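PDB 4TLV: ADP-ribosylating toxin CARDS from Mycoplasma pneumoniae, which transfers ADP-ribose from NAD(+) to multiple target proteins in vitro and causes vacuolization in mammalian cells, acting as the main virulence factor of this respiratory pathogen. Local coordinates for residues A[129-134]-A[222-227]; A[316-321]-A[435-440]; A[556-561]-A[575-580]. All coordinates share one frame; numbering follows the deposited sequence.

In the fold
Interactions 1 and 2 adjoin near the middle of the chain, their centres about 10 Å apart, where the mono-ADP-ribosyltransferase domain meets D2. Tyr131 CB of interaction 1 packs 3.5 Å from Val319 CG2 of interaction 2, Ala130 CB meets the Tyr320 hydroxyl, and Glu222 O probably accepts a hydrogen bond from Ala436 N. Residues 222-227 belong to a region inferred to form the NAD(+)-binding pocket, so interaction 1 joins two parts of the ADP-ribosyltransferase portion, and interaction 2 lies where D2 runs into D3. Interaction 3 is remote, within D3: its centre is about 41 Å from that of interaction 1 and 40 Å from that of interaction 2.

Interaction 1 of 3, residues A[129-134]-A[222-227]; sequences FAYQRE and EGTSAS
Tyr131 and Gln132 both reach for the backbone of 225-227, from adjacent positions of a short 3-10 turn. The Tyr131 hydroxyl donates to Ser225 O (OH to O 2.7 Å). This oxygen lies at the edge of the ring, near its plane, whereas the hydroxyl stands 39° out of the carbonyl plane. Gln132 CG lies over one face of the tyrosine ring, toward the rim. Thr224 crosses the tyrosine obliquely, its CG2 3.4 Å from Tyr131 OH, and Ala226 CB packs against the same hydroxyl.

Gln132 is extended beyond CG, and its amide meets Ser227 with both ends. Gln132 OE1 accepts from Ser227 N at 2.9 Å, the donor tilted 21° from the carbonyl plane, and Gln132 NE2 gives a weak bond to Ser227 OG at 3.4 Å. Together they favour one flip of the amide. Phe129 adds an apolar contact: its CE1 is 3.7 Å from Ala226 C, which lies at the ring edge, and 4.0 Å from Ser225 CB. A water links Ser227 OG to Glu134 OE1, and Ser227 OG also bonds Ser229 OG of helix 228-231. Gln132-Arg133-Glu134 fits the Gln/Glu-x-Glu signature of ADP-ribosyltransferases, whose final glutamate is catalytic in relatives, so the contact joins the loop bearing this motif to the region inferred to form the NAD(+) pocket.

Around it, Glu134 OE2 bonds His38, and Gln132 O bonds Ser53 at the end of strand 49-53. Strand 225-226 is an outer strand of a small antiparallel sheet, paired with 214-219. Ser227 immediately precedes helix 228-231, from which Phe230 packs on Gln132 and Glu134, while helix 92-104 touches Ala130 and Glu134.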
loop_
_atom_site.group_PDB
_atom_site.type_symbol
_atom_site.label_atom_id
_atom_site.label_comp_id
_atom_site.label_asym_id
_atom_site.label_seq_id
_atom_site.Cartn_x
_atom_site.Cartn_y
_atom_site.Cartn_z
ATOM N N PHE A 129 -0.554 8.893 -2.908
ATOM C CA PHE A 129 -1.226 8.125 -3.956
ATOM C C PHE A 129 -0.922 6.631 -3.968
ATOM O O PHE A 129 -1.475 5.905 -4.780
ATOM C CB PHE A 129 -0.880 8.691 -5.342
ATOM C CG PHE A 129 -1.214 10.145 -5.494
ATOM C CD1 PHE A 129 -2.534 10.571 -5.442
ATOM C CD2 PHE A 129 -0.215 11.086 -5.702
ATOM C CE1 PHE A 129 -2.864 11.922 -5.602
ATOM C CE2 PHE A 129 -0.534 12.441 -5.852
ATOM C CZ PHE A 129 -1.861 12.854 -5.801
ATOM N N ALA A 130 -0.026 6.175 -3.099
ATOM C CA ALA A 130 0.479 4.806 -3.194
ATOM C C ALA A 130 -0.602 3.731 -2.997
ATOM O O ALA A 130 -0.561 2.667 -3.627
ATOM C CB ALA A 130 1.629 4.601 -2.197
ATOM N N TYR A 131 -1.563 4.014 -2.125
ATOM C CA TYR A 131 -2.633 3.062 -1.807
ATOM C C TYR A 131 -3.443 2.696 -3.049
ATOM O O TYR A 131 -4.154 1.683 -3.063
ATOM C CB TYR A 131 -3.588 3.647 -0.751
ATOM C CG TYR A 131 -4.536 4.674 -1.346
ATOM C CD1 TYR A 131 -5.767 4.295 -1.872
ATOM C CD2 TYR A 131 -4.188 6.019 -1.404
ATOM C CE1 TYR A 131 -6.617 5.220 -2.448
ATOM C CE2 TYR A 131 -5.032 6.954 -1.992
ATOM C CZ TYR A 131 -6.246 6.550 -2.500
ATOM O OH TYR A 131 -7.095 7.477 -3.078
ATOM N N GLN A 132 -3.373 3.538 -4.083
ATOM C CA GLN A 132 -4.074 3.252 -5.338
ATOM C C GLN A 132 -3.581 1.971 -6.025
ATOM O O GLN A 132 -4.268 1.413 -6.883
ATOM C CB GLN A 132 -3.988 4.449 -6.303
ATOM C CG GLN A 132 -4.722 5.686 -5.782
ATOM C CD GLN A 132 -4.625 6.874 -6.713
ATOM O OE1 GLN A 132 -5.690 7.643 -6.771
ATOM N NE2 GLN A 132 -3.600 7.095 -7.384
ATOM N N ARG A 133 -2.397 1.503 -5.643
ATOM C CA ARG A 133 -1.829 0.298 -6.243
ATOM C C ARG A 133 -1.893 0.393 -7.762
ATOM O O ARG A 133 -2.251 -0.577 -8.428
ATOM C CB ARG A 133 -2.591 -0.955 -5.771
ATOM C CG ARG A 133 -2.569 -1.171 -4.254
ATOM C CD ARG A 133 -1.308 -1.890 -3.777
ATOM N NE ARG A 133 -1.189 -3.287 -4.252
ATOM C CZ ARG A 133 -1.730 -4.350 -3.653
ATOM N NH1 ARG A 133 -2.481 -4.219 -2.552
ATOM N NH2 ARG A 133 -1.527 -5.564 -4.161
ATOM N N GLU A 134 -1.548 1.557 -8.312
ATOM C CA GLU A 134 -1.799 1.820 -9.737
ATOM C C GLU A 134 -0.879 1.071 -10.690
ATOM O O GLU A 134 0.336 1.086 -10.543
ATOM C CB GLU A 134 -1.741 3.323 -10.084
ATOM C CG GLU A 134 -1.952 3.556 -11.603
ATOM C CD GLU A 134 -2.062 5.016 -12.007
ATOM O OE1 GLU A 134 -1.815 5.909 -11.166
ATOM O OE2 GLU A 134 -2.391 5.258 -13.188
ATOM N N GLU A 222 -11.823 11.657 4.512
ATOM C CA GLU A 222 -10.931 11.203 5.567
ATOM C C GLU A 222 -9.462 11.457 5.250
ATOM O O GLU A 222 -8.590 10.667 5.606
ATOM C CB GLU A 222 -11.184 9.737 5.886
ATOM C CG GLU A 222 -12.503 9.558 6.606
ATOM C CD GLU A 222 -12.801 8.112 6.902
ATOM O OE1 GLU A 222 -12.849 7.306 5.944
ATOM O OE2 GLU A 222 -12.981 7.801 8.093
ATOM N N GLY A 223 -9.207 12.584 4.602
ATOM C CA GLY A 223 -7.840 13.020 4.353
ATOM C C GLY A 223 -7.204 12.383 3.132
ATOM O O GLY A 223 -6.045 12.669 2.808
ATOM N N THR A 224 -7.952 11.524 2.458
ATOM C CA THR A 224 -7.405 10.698 1.382
ATOM C C THR A 224 -7.331 11.462 0.063
ATOM O O THR A 224 -8.285 12.129 -0.312
ATOM C CB THR A 224 -8.259 9.416 1.207
ATOM O OG1 THR A 224 -8.302 8.730 2.458
ATOM C CG2 THR A 224 -7.679 8.488 0.148
ATOM N N SER A 225 -6.182 11.379 -0.611
ATOM C CA SER A 225 -5.991 11.975 -1.932
ATOM C C SER A 225 -6.178 10.917 -3.010
ATOM O O SER A 225 -5.747 9.782 -2.833
ATOM C CB SER A 225 -4.558 12.521 -2.063
ATOM O OG SER A 225 -4.218 13.353 -0.977
ATOM N N ALA A 226 -6.808 11.290 -4.126
ATOM C CA ALA A 226 -6.915 10.412 -5.291
ATOM C C ALA A 226 -6.421 11.182 -6.511
ATOM O O ALA A 226 -6.609 12.396 -6.589
ATOM C CB ALA A 226 -8.378 9.953 -5.508
ATOM N N SER A 227 -5.785 10.509 -7.460
ATOM C CA SER A 227 -5.522 11.212 -8.717
ATOM C C SER A 227 -6.817 11.317 -9.499
ATOM O O SER A 227 -7.740 10.511 -9.334
ATOM C CB SER A 227 -4.449 10.527 -9.564
ATOM O OG SER A 227 -4.762 9.175 -9.741
HETATM O O HOH W 1 -2.524 8.525 -11.374
#

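Interaction 2 of 3, residues A[316-321]-A[435-440]; sequences FWDVYQ and RAASTF
Phe316 to Tyr320, the end of a D2 strand and the type I turn after it, pack against 435-440, the irregular connection into D3, through a single backbone bridge with side-chain contacts on both flanks. The bridge pairs Asp318 with Arg435: Arg435 N donates to Trp317 O at 2.9 Å, and Asp318 CA makes a CH...O contact with Arg435 O.

On one flank Arg435 crosses Phe316 at about a right angle. Its chain bends at chi3 (60°), with Arg435 NE 3.5 Å from Phe316 CB, which sits over one guanidinium face toward the rim. The guanidinium and ring planes are only 9° apart, yet this is not a ring stack: the ring itself mainly meets the arginine methylene, Arg435 CD lying 3.6 Å from Phe316 CD1. Arg435 NH2 bonds Glu273 O of the KELED motif.

On the other flank Ala437 CB touches Tyr320 CE2 at 3.4 Å, at the ring edge. The Tyr320 hydroxyl in turn lies in the plane of the Phe440 ring at its edge, 3.4 Å from Phe440 CD2, the two side chains crossing at about a right angle. Between the flanks a water joins Asp318 OD2 to Ser438 N, while the same carboxylate forms a salt bridge with Arg322.

Strand 315-317 pairs with 323-325, whose Cys324 touches Phe316 and Asp318. Trp317 rests on Met366 of strand 364-368. The connection 435-440 leads into strand 441-443.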
loop_
_atom_site.group_PDB
_atom_site.type_symbol
_atom_site.label_atom_id
_atom_site.label_comp_id
_atom_site.label_asym_id
_atom_site.label_seq_id
_atom_site.Cartn_x
_atom_site.Cartn_y
_atom_site.Cartn_z
ATOM N N PHE A 316 -8.208 2.327 13.662
ATOM C CA PHE A 316 -8.729 2.829 12.401
ATOM C C PHE A 316 -8.347 1.893 11.271
ATOM O O PHE A 316 -7.362 1.156 11.365
ATOM C CB PHE A 316 -8.256 4.270 12.129
ATOM C CG PHE A 316 -6.761 4.423 12.021
ATOM C CD1 PHE A 316 -6.120 4.209 10.805
ATOM C CD2 PHE A 316 -6.009 4.852 13.107
ATOM C CE1 PHE A 316 -4.738 4.374 10.690
ATOM C CE2 PHE A 316 -4.626 5.028 12.999
ATOM C CZ PHE A 316 -3.993 4.774 11.786
ATOM N N TRP A 317 -9.138 1.921 10.205
ATOM C CA TRP A 317 -8.903 1.102 9.033
ATOM C C TRP A 317 -8.417 2.082 7.966
ATOM O O TRP A 317 -9.111 3.055 7.666
ATOM C CB TRP A 317 -10.222 0.441 8.623
ATOM C CG TRP A 317 -10.148 -0.540 7.470
ATOM C CD1 TRP A 317 -9.137 -1.411 7.186
ATOM C CD2 TRP A 317 -11.153 -0.752 6.484
ATOM N NE1 TRP A 317 -9.442 -2.139 6.048
ATOM C CE2 TRP A 317 -10.684 -1.761 5.612
ATOM C CE3 TRP A 317 -12.414 -0.184 6.246
ATOM C CZ2 TRP A 317 -11.420 -2.194 4.508
ATOM C CZ3 TRP A 317 -13.148 -0.627 5.168
ATOM C CH2 TRP A 317 -12.647 -1.622 4.305
ATOM N N ASP A 318 -7.226 1.845 7.417
ATOM C CA ASP A 318 -6.629 2.791 6.458
ATOM C C ASP A 318 -6.695 2.324 4.995
ATOM O O ASP A 318 -7.196 1.246 4.698
ATOM C CB ASP A 318 -5.186 3.173 6.866
ATOM C CG ASP A 318 -4.167 2.045 6.627
ATOM O OD1 ASP A 318 -4.419 1.116 5.830
ATOM O OD2 ASP A 318 -3.082 2.107 7.237
ATOM N N VAL A 319 -6.192 3.152 4.079
ATOM C CA VAL A 319 -6.342 2.889 2.651
ATOM C C VAL A 319 -5.435 1.774 2.144
ATOM O O VAL A 319 -5.601 1.319 1.012
ATOM C CB VAL A 319 -6.060 4.149 1.813
ATOM C CG1 VAL A 319 -7.270 5.099 1.860
ATOM C CG2 VAL A 319 -4.782 4.833 2.316
ATOM N N TYR A 320 -4.507 1.319 2.987
ATOM C CA TYR A 320 -3.722 0.113 2.682
ATOM C C TYR A 320 -4.464 -1.118 3.193
ATOM O O TYR A 320 -3.954 -2.230 3.125
ATOM C CB TYR A 320 -2.331 0.191 3.334
ATOM C CG TYR A 320 -1.484 1.301 2.767
ATOM C CD1 TYR A 320 -0.898 1.181 1.518
ATOM C CD2 TYR A 320 -1.289 2.471 3.466
ATOM C CE1 TYR A 320 -0.138 2.219 0.977
ATOM C CE2 TYR A 320 -0.536 3.501 2.936
ATOM C CZ TYR A 320 0.034 3.365 1.688
ATOM O OH TYR A 320 0.798 4.389 1.169
ATOM N N GLN A 321 -5.677 -0.896 3.692
ATOM C CA GLN A 321 -6.519 -1.953 4.267
ATOM C C GLN A 321 -6.105 -2.427 5.666
ATOM O O GLN A 321 -6.577 -3.469 6.123
ATOM C CB GLN A 321 -6.644 -3.164 3.317
ATOM C CG GLN A 321 -7.311 -2.855 1.988
ATOM C CD GLN A 321 -7.534 -4.104 1.129
ATOM O OE1 GLN A 321 -6.802 -4.203 0.035
ATOM N NE2 GLN A 321 -8.349 -4.978 1.466
ATOM N N ARG A 435 -9.519 5.341 5.851
ATOM C CA ARG A 435 -9.039 6.708 6.028
ATOM C C ARG A 435 -7.600 6.800 5.524
ATOM O O ARG A 435 -6.942 5.780 5.306
ATOM C CB ARG A 435 -9.082 7.110 7.506
ATOM C CG ARG A 435 -8.037 6.410 8.394
ATOM C CD ARG A 435 -7.831 7.151 9.762
ATOM N NE ARG A 435 -9.086 7.218 10.523
ATOM C CZ ARG A 435 -9.215 7.736 11.744
ATOM N NH1 ARG A 435 -8.158 8.219 12.375
ATOM N NH2 ARG A 435 -10.412 7.739 12.342
ATOM N N ALA A 436 -7.118 8.022 5.334
ATOM C CA ALA A 436 -5.737 8.227 4.915
ATOM C C ALA A 436 -4.769 7.601 5.929
ATOM O O ALA A 436 -5.034 7.573 7.126
ATOM C CB ALA A 436 -5.446 9.733 4.717
ATOM N N ALA A 437 -3.650 7.094 5.431
ATOM C CA ALA A 437 -2.671 6.406 6.255
ATOM C C ALA A 437 -1.796 7.387 7.025
ATOM O O ALA A 437 -1.651 8.535 6.624
ATOM C CB ALA A 437 -1.804 5.512 5.372
ATOM N N SER A 438 -1.204 6.926 8.122
ATOM C CA SER A 438 -0.388 7.804 8.967
ATOM C C SER A 438 1.087 7.416 8.994
ATOM O O SER A 438 1.931 8.229 9.375
ATOM C CB SER A 438 -0.934 7.851 10.391
ATOM O OG SER A 438 -0.695 6.623 11.049
ATOM N N THR A 439 1.387 6.177 8.610
ATOM C CA THR A 439 2.775 5.744 8.425
ATOM C C THR A 439 2.931 4.960 7.137
ATOM O O THR A 439 1.972 4.361 6.632
ATOM C CB THR A 439 3.312 4.899 9.599
ATOM O OG1 THR A 439 2.620 3.640 9.662
ATOM C CG2 THR A 439 3.195 5.685 10.937
ATOM N N PHE A 440 4.148 4.971 6.606
ATOM C CA PHE A 440 4.395 4.436 5.272
ATOM C C PHE A 440 5.647 3.562 5.249
ATOM O O PHE A 440 6.585 3.811 4.492
ATOM C CB PHE A 440 4.513 5.603 4.301
ATOM C CG PHE A 440 3.325 6.521 4.340
ATOM C CD1 PHE A 440 3.274 7.579 5.236
ATOM C CD2 PHE A 440 2.249 6.311 3.501
ATOM C CE1 PHE A 440 2.181 8.424 5.285
ATOM C CE2 PHE A 440 1.141 7.156 3.549
ATOM C CZ PHE A 440 1.104 8.200 4.445
HETATM O O HOH W 2 -1.865 4.230 8.740
#

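Interaction 3 of 3, residues A[556-561]-A[575-580]; sequences KVIISG and ESNVED
Val557 and Glu579 face each other as an antiparallel pair, the regular, hydrogen-bonded part of this contact. Val557 N donates to Glu579 O at 3.0 Å, and the return bond from Glu579 N to Val557 O is shorter, 2.8 Å. Ile558 and Val578 form the adjoining non-hydrogen-bonded pair. Beyond it, Ile559 N bonds Asn577 O, and Ile559 lays CG1 3.6 Å from Glu579 N and CD1 against the Val578 carbonyl.

The contact lies in the D3 beta-trefoil domain, where strand 554-558 is flanked by 567-570 and by 578-583. Trp450 of strand 448-450 packs on both Ile559 and Glu579, and Trp448 touches Val557.

The solvent side is the exposed pair Asn577 and Ser560, where polar groups take over. Asn577 CG is anti to the backbone N (chi1 -178°), and the amide beyond it engages Ser560 twice: Asn577 ND2 donates to Ser560 O at 3.2 Å, the oxygen close to the amide plane, and Asn577 OD1 lies only 2.5 Å from Ser560 OG, unusually short for the hydrogen bond it forms, so the exact length is doubtful.

At the opposite end of the pairing, the buried Lys556 lies side by side with Asp580, Lys556 CD 3.7 Å from Asp580 CB. Its extended chain carries Lys556 NZ to a salt bridge with Glu575 OE1 (2.9 Å), approached from the anti side, 35° out of the carboxylate plane. NZ also bonds Asp572 O and a water, and Glu575 OE1 bonds Tyr568 OH.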
loop_
_atom_site.group_PDB
_atom_site.type_symbol
_atom_site.label_atom_id
_atom_site.label_comp_id
_atom_site.label_asym_id
_atom_site.label_seq_id
_atom_site.Cartn_x
_atom_site.Cartn_y
_atom_site.Cartn_z
ATOM N N LYS A 556 27.445 -2.865 0.773
ATOM C CA LYS A 556 27.886 -4.208 0.426
ATOM C C LYS A 556 28.176 -5.040 1.672
ATOM O O LYS A 556 28.170 -4.517 2.789
ATOM C CB LYS A 556 29.140 -4.161 -0.459
ATOM C CG LYS A 556 28.972 -3.383 -1.747
ATOM C CD LYS A 556 30.140 -3.658 -2.697
ATOM C CE LYS A 556 30.234 -2.603 -3.785
ATOM N NZ LYS A 556 31.445 -2.819 -4.631
ATOM N N VAL A 557 28.425 -6.334 1.470
ATOM C CA VAL A 557 28.744 -7.247 2.564
ATOM C C VAL A 557 29.990 -8.082 2.232
ATOM O O VAL A 557 30.148 -8.568 1.110
ATOM C CB VAL A 557 27.599 -8.232 2.848
ATOM C CG1 VAL A 557 27.890 -9.015 4.101
ATOM C CG2 VAL A 557 26.292 -7.506 3.011
ATOM N N ILE A 558 30.867 -8.255 3.215
ATOM C CA ILE A 558 32.057 -9.089 3.025
ATOM C C ILE A 558 31.675 -10.558 3.013
ATOM O O ILE A 558 30.917 -11.015 3.861
ATOM C CB ILE A 558 33.127 -8.805 4.109
ATOM C CG1 ILE A 558 33.558 -7.344 4.030
ATOM C CG2 ILE A 558 34.327 -9.744 3.925
ATOM C CD1 ILE A 558 34.463 -6.883 5.177
ATOM N N ILE A 559 32.188 -11.306 2.040
ATOM C CA ILE A 559 31.751 -12.683 1.854
ATOM C C ILE A 559 32.493 -13.715 2.702
ATOM O O ILE A 559 31.887 -14.653 3.227
ATOM C CB ILE A 559 31.832 -13.110 0.364
ATOM C CG1 ILE A 559 30.779 -12.376 -0.458
ATOM C CG2 ILE A 559 31.641 -14.596 0.242
ATOM C CD1 ILE A 559 30.761 -12.800 -1.942
ATOM N N SER A 560 33.804 -13.558 2.831
ATOM C CA SER A 560 34.583 -14.581 3.519
ATOM C C SER A 560 35.742 -13.957 4.274
ATOM O O SER A 560 35.978 -12.752 4.180
ATOM C CB SER A 560 35.093 -15.617 2.518
ATOM O OG SER A 560 36.075 -15.038 1.682
ATOM N N GLY A 561 36.459 -14.778 5.036
ATOM C CA GLY A 561 37.548 -14.278 5.857
ATOM C C GLY A 561 37.090 -13.927 7.267
ATOM O O GLY A 561 35.942 -14.189 7.644
ATOM N N GLU A 575 34.877 -4.807 -6.513
ATOM C CA GLU A 575 35.801 -5.299 -5.496
ATOM C C GLU A 575 35.752 -6.821 -5.527
ATOM O O GLU A 575 34.892 -7.403 -6.191
ATOM C CB GLU A 575 35.392 -4.800 -4.100
ATOM C CG GLU A 575 35.343 -3.283 -3.943
ATOM C CD GLU A 575 34.654 -2.851 -2.653
ATOM O OE1 GLU A 575 33.445 -3.126 -2.506
ATOM O OE2 GLU A 575 35.314 -2.236 -1.785
ATOM N N SER A 576 36.654 -7.472 -4.802
ATOM C CA SER A 576 36.646 -8.931 -4.748
ATOM C C SER A 576 36.306 -9.453 -3.345
ATOM O O SER A 576 36.497 -8.754 -2.347
ATOM C CB SER A 576 37.988 -9.491 -5.235
ATOM O OG SER A 576 39.071 -8.775 -4.665
ATOM N N ASN A 577 35.782 -10.673 -3.277
ATOM C CA ASN A 577 35.372 -11.253 -2.005
ATOM C C ASN A 577 34.250 -10.448 -1.349
ATOM O O ASN A 577 34.128 -10.426 -0.120
ATOM C CB ASN A 577 36.567 -11.331 -1.046
ATOM C CG ASN A 577 36.204 -11.964 0.286
ATOM O OD1 ASN A 577 35.530 -12.992 0.326
ATOM N ND2 ASN A 577 36.644 -11.349 1.382
ATOM N N VAL A 578 33.448 -9.755 -2.152
ATOM C CA VAL A 578 32.319 -9.023 -1.581
ATOM C C VAL A 578 31.033 -9.255 -2.360
ATOM O O VAL A 578 31.053 -9.609 -3.537
ATOM C CB VAL A 578 32.583 -7.514 -1.465
ATOM C CG1 VAL A 578 33.838 -7.259 -0.638
ATOM C CG2 VAL A 578 32.678 -6.873 -2.837
ATOM N N GLU A 579 29.915 -9.069 -1.677
ATOM C CA GLU A 579 28.606 -9.254 -2.281
ATOM C C GLU A 579 27.954 -7.891 -2.361
ATOM O O GLU A 579 27.800 -7.231 -1.346
ATOM C CB GLU A 579 27.754 -10.171 -1.409
ATOM C CG GLU A 579 26.365 -10.465 -2.003
ATOM C CD GLU A 579 26.462 -10.991 -3.429
ATOM O OE1 GLU A 579 26.816 -12.173 -3.608
ATOM O OE2 GLU A 579 26.208 -10.215 -4.374
ATOM N N ASP A 580 27.596 -7.453 -3.563
ATOM C CA ASP A 580 26.863 -6.198 -3.682
ATOM C C ASP A 580 25.376 -6.400 -3.968
ATOM O O ASP A 580 24.606 -5.444 -3.992
ATOM C CB ASP A 580 27.519 -5.239 -4.687
ATOM C CG ASP A 580 27.470 -5.733 -6.118
ATOM O OD1 ASP A 580 26.925 -6.825 -6.401
ATOM O OD2 ASP A 580 27.994 -4.994 -6.986
HETATM O O HOH W 3 31.320 -5.151 -6.162
#